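Hemolysin (Xylella fastidiosa, PDB 2OAI) is a putative membrane-bound hemolysin whose CorC_HlyC transporter-associated domain, the piece crystallised here, binds calcium ions and may bind flavin adenine dinucleotide. Local coordinates at residues Asn45-Leu50 against Cys54-Gly59. Sequence-based numbering, arbitrary orientation.
Sequences NNYHTL and CISYFG
Asn46 and Ser56 meet where the loop leading into helix 50-58 of the CorC_HlyC domain runs back beside that helix. Leu50 opens the helix, and Thr49 stands before it as the N-cap, its OG1 bonded to the backbone N of Gly52.

Apolar contacts are few. Tyr47 CD2 lies 3.7 Å from Ser56 CB, which meets the ring obliquely. Asn45 CB sits over one face of the same ring. Deeper in, Leu50 CD1 is 4.4 Å from Cys54 SG. Both side chains are buried against Leu88; Leu50 also touches Leu31 of helix 28-35, and Cys54 touches Ile85 of strand 84-85. A bound calcium ion lies about 12 Å from the Leu50 side chain.

Two hydrogen bonds cross the contact. In the helix, Cys54 N donates to Leu50 O at 3.0 Å, an alpha-helical bond from residue i+4 back to the carbonyl of residue i. Further back in the loop, a side-chain bond ties Asn46 to Ser56. With OG anti to the backbone N (chi1 -178°), the hydroxyl of Ser56 receives the amide N-H of Asn46. The N-H...O angle is 154°. ND2 of Asn46 is 2.8 Å from Ser56 OG, which lies 16° out of the amide plane.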
loop_
_atom_site.group_PDB
_atom_site.type_symbol
_atom_site.label_atom_id
_atom_site.label_comp_id
_atom_site.label_asym_id
_atom_site.label_seq_id
_atom_site.Cartn_x
_atom_site.Cartn_y
_atom_site.Cartn_z
ATOM N N ASN A 45 -15.620 8.182 -20.204
ATOM C CA ASN A 45 -16.409 7.784 -19.039
ATOM C C ASN A 45 -16.725 8.933 -18.065
ATOM O O ASN A 45 -16.816 10.111 -18.460
ATOM C CB ASN A 45 -15.727 6.619 -18.312
ATOM C CG ASN A 45 -15.994 5.286 -18.980
ATOM O OD1 ASN A 45 -16.305 5.228 -20.171
ATOM N ND2 ASN A 45 -15.880 4.205 -18.216
ATOM N N ASN A 46 -16.949 8.572 -16.808
ATOM C CA ASN A 46 -16.943 9.540 -15.721
ATOM C C ASN A 46 -15.606 9.480 -14.991
ATOM O O ASN A 46 -15.454 10.048 -13.894
ATOM C CB ASN A 46 -18.118 9.314 -14.752
ATOM C CG ASN A 46 -18.199 7.882 -14.244
ATOM O OD1 ASN A 46 -18.204 6.929 -15.037
ATOM N ND2 ASN A 46 -18.288 7.720 -12.919
ATOM N N TYR A 47 -14.643 8.791 -15.609
ATOM C CA TYR A 47 -13.296 8.693 -15.056
ATOM C C TYR A 47 -12.221 8.463 -16.106
ATOM O O TYR A 47 -12.486 7.880 -17.173
ATOM C CB TYR A 47 -13.235 7.597 -13.994
ATOM C CG TYR A 47 -13.531 6.212 -14.500
ATOM C CD1 TYR A 47 -12.530 5.450 -15.115
ATOM C CD2 TYR A 47 -14.799 5.640 -14.332
ATOM C CE1 TYR A 47 -12.787 4.161 -15.579
ATOM C CE2 TYR A 47 -15.071 4.341 -14.791
ATOM C CZ TYR A 47 -14.045 3.612 -15.403
ATOM O OH TYR A 47 -14.271 2.339 -15.874
ATOM N N HIS A 48 -11.019 8.947 -15.822
ATOM C CA HIS A 48 -9.903 8.733 -16.723
ATOM C C HIS A 48 -8.668 8.234 -15.982
ATOM O O HIS A 48 -7.635 8.010 -16.605
ATOM C CB HIS A 48 -9.588 9.988 -17.546
ATOM C CG HIS A 48 -9.027 11.111 -16.733
ATOM N ND1 HIS A 48 -9.811 11.912 -15.926
ATOM C CD2 HIS A 48 -7.754 11.552 -16.578
ATOM C CE1 HIS A 48 -9.046 12.795 -15.306
ATOM N NE2 HIS A 48 -7.793 12.595 -15.683
ATOM N N THR A 49 -8.774 8.076 -14.667
ATOM C CA THR A 49 -7.664 7.572 -13.867
ATOM C C THR A 49 -8.115 6.389 -13.004
ATOM O O THR A 49 -9.322 6.174 -12.776
ATOM C CB THR A 49 -7.072 8.635 -12.889
ATOM O OG1 THR A 49 -8.014 8.895 -11.834
ATOM C CG2 THR A 49 -6.691 9.927 -13.599
ATOM N N LEU A 50 -7.132 5.645 -12.510
ATOM C CA LEU A 50 -7.393 4.546 -11.575
ATOM C C LEU A 50 -8.176 4.972 -10.323
ATOM O O LEU A 50 -9.159 4.300 -9.952
ATOM C CB LEU A 50 -6.070 3.844 -11.219
ATOM C CG LEU A 50 -6.093 2.661 -10.231
ATOM C CD1 LEU A 50 -7.135 1.596 -10.638
ATOM C CD2 LEU A 50 -4.692 2.057 -10.164
ATOM N N CYS A 54 -12.063 3.810 -9.178
ATOM C CA CYS A 54 -12.452 3.362 -7.845
ATOM C C CYS A 54 -13.655 4.122 -7.288
ATOM O O CYS A 54 -14.586 3.504 -6.771
ATOM C CB CYS A 54 -11.289 3.466 -6.872
ATOM S SG CYS A 54 -9.948 2.334 -7.296
ATOM N N ILE A 55 -13.625 5.454 -7.373
ATOM C CA ILE A 55 -14.706 6.273 -6.799
ATOM C C ILE A 55 -16.005 5.947 -7.543
ATOM O O ILE A 55 -17.077 5.832 -6.935
ATOM C CB ILE A 55 -14.373 7.812 -6.870
ATOM C CG1 ILE A 55 -13.170 8.156 -5.972
ATOM C CG2 ILE A 55 -15.626 8.669 -6.572
ATOM C CD1 ILE A 55 -13.402 8.051 -4.448
ATOM N N SER A 56 -15.895 5.773 -8.857
ATOM C CA SER A 56 -17.032 5.445 -9.691
ATOM C C SER A 56 -17.649 4.107 -9.253
ATOM O O SER A 56 -18.866 3.998 -9.121
ATOM C CB SER A 56 -16.599 5.406 -11.157
ATOM O OG SER A 56 -17.689 5.137 -12.003
ATOM N N TYR A 57 -16.797 3.118 -8.993
ATOM C CA TYR A 57 -17.265 1.796 -8.596
ATOM C C TYR A 57 -17.935 1.800 -7.224
ATOM O O TYR A 57 -19.039 1.280 -7.095
ATOM C CB TYR A 57 -16.134 0.768 -8.619
ATOM C CG TYR A 57 -16.591 -0.596 -8.130
ATOM C CD1 TYR A 57 -17.202 -1.500 -9.000
ATOM C CD2 TYR A 57 -16.428 -0.969 -6.787
ATOM C CE1 TYR A 57 -17.636 -2.741 -8.554
ATOM C CE2 TYR A 57 -16.862 -2.207 -6.332
ATOM C CZ TYR A 57 -17.458 -3.085 -7.220
ATOM O OH TYR A 57 -17.877 -4.325 -6.777
ATOM N N PHE A 58 -17.278 2.378 -6.217
ATOM C CA PHE A 58 -17.810 2.370 -4.858
ATOM C C PHE A 58 -18.912 3.396 -4.625
ATOM O O PHE A 58 -19.770 3.195 -3.753
ATOM C CB PHE A 58 -16.705 2.530 -3.818
ATOM C CG PHE A 58 -15.753 1.366 -3.775
ATOM C CD1 PHE A 58 -16.145 0.151 -3.218
ATOM C CD2 PHE A 58 -14.462 1.485 -4.294
ATOM C CE1 PHE A 58 -15.245 -0.949 -3.184
ATOM C CE2 PHE A 58 -13.557 0.402 -4.262
ATOM C CZ PHE A 58 -13.965 -0.816 -3.703
ATOM N N GLY A 59 -18.888 4.490 -5.384
ATOM C CA GLY A 59 -19.858 5.577 -5.208
ATOM C C GLY A 59 -19.655 6.298 -3.887
ATOM O O GLY A 59 -20.602 6.852 -3.333
#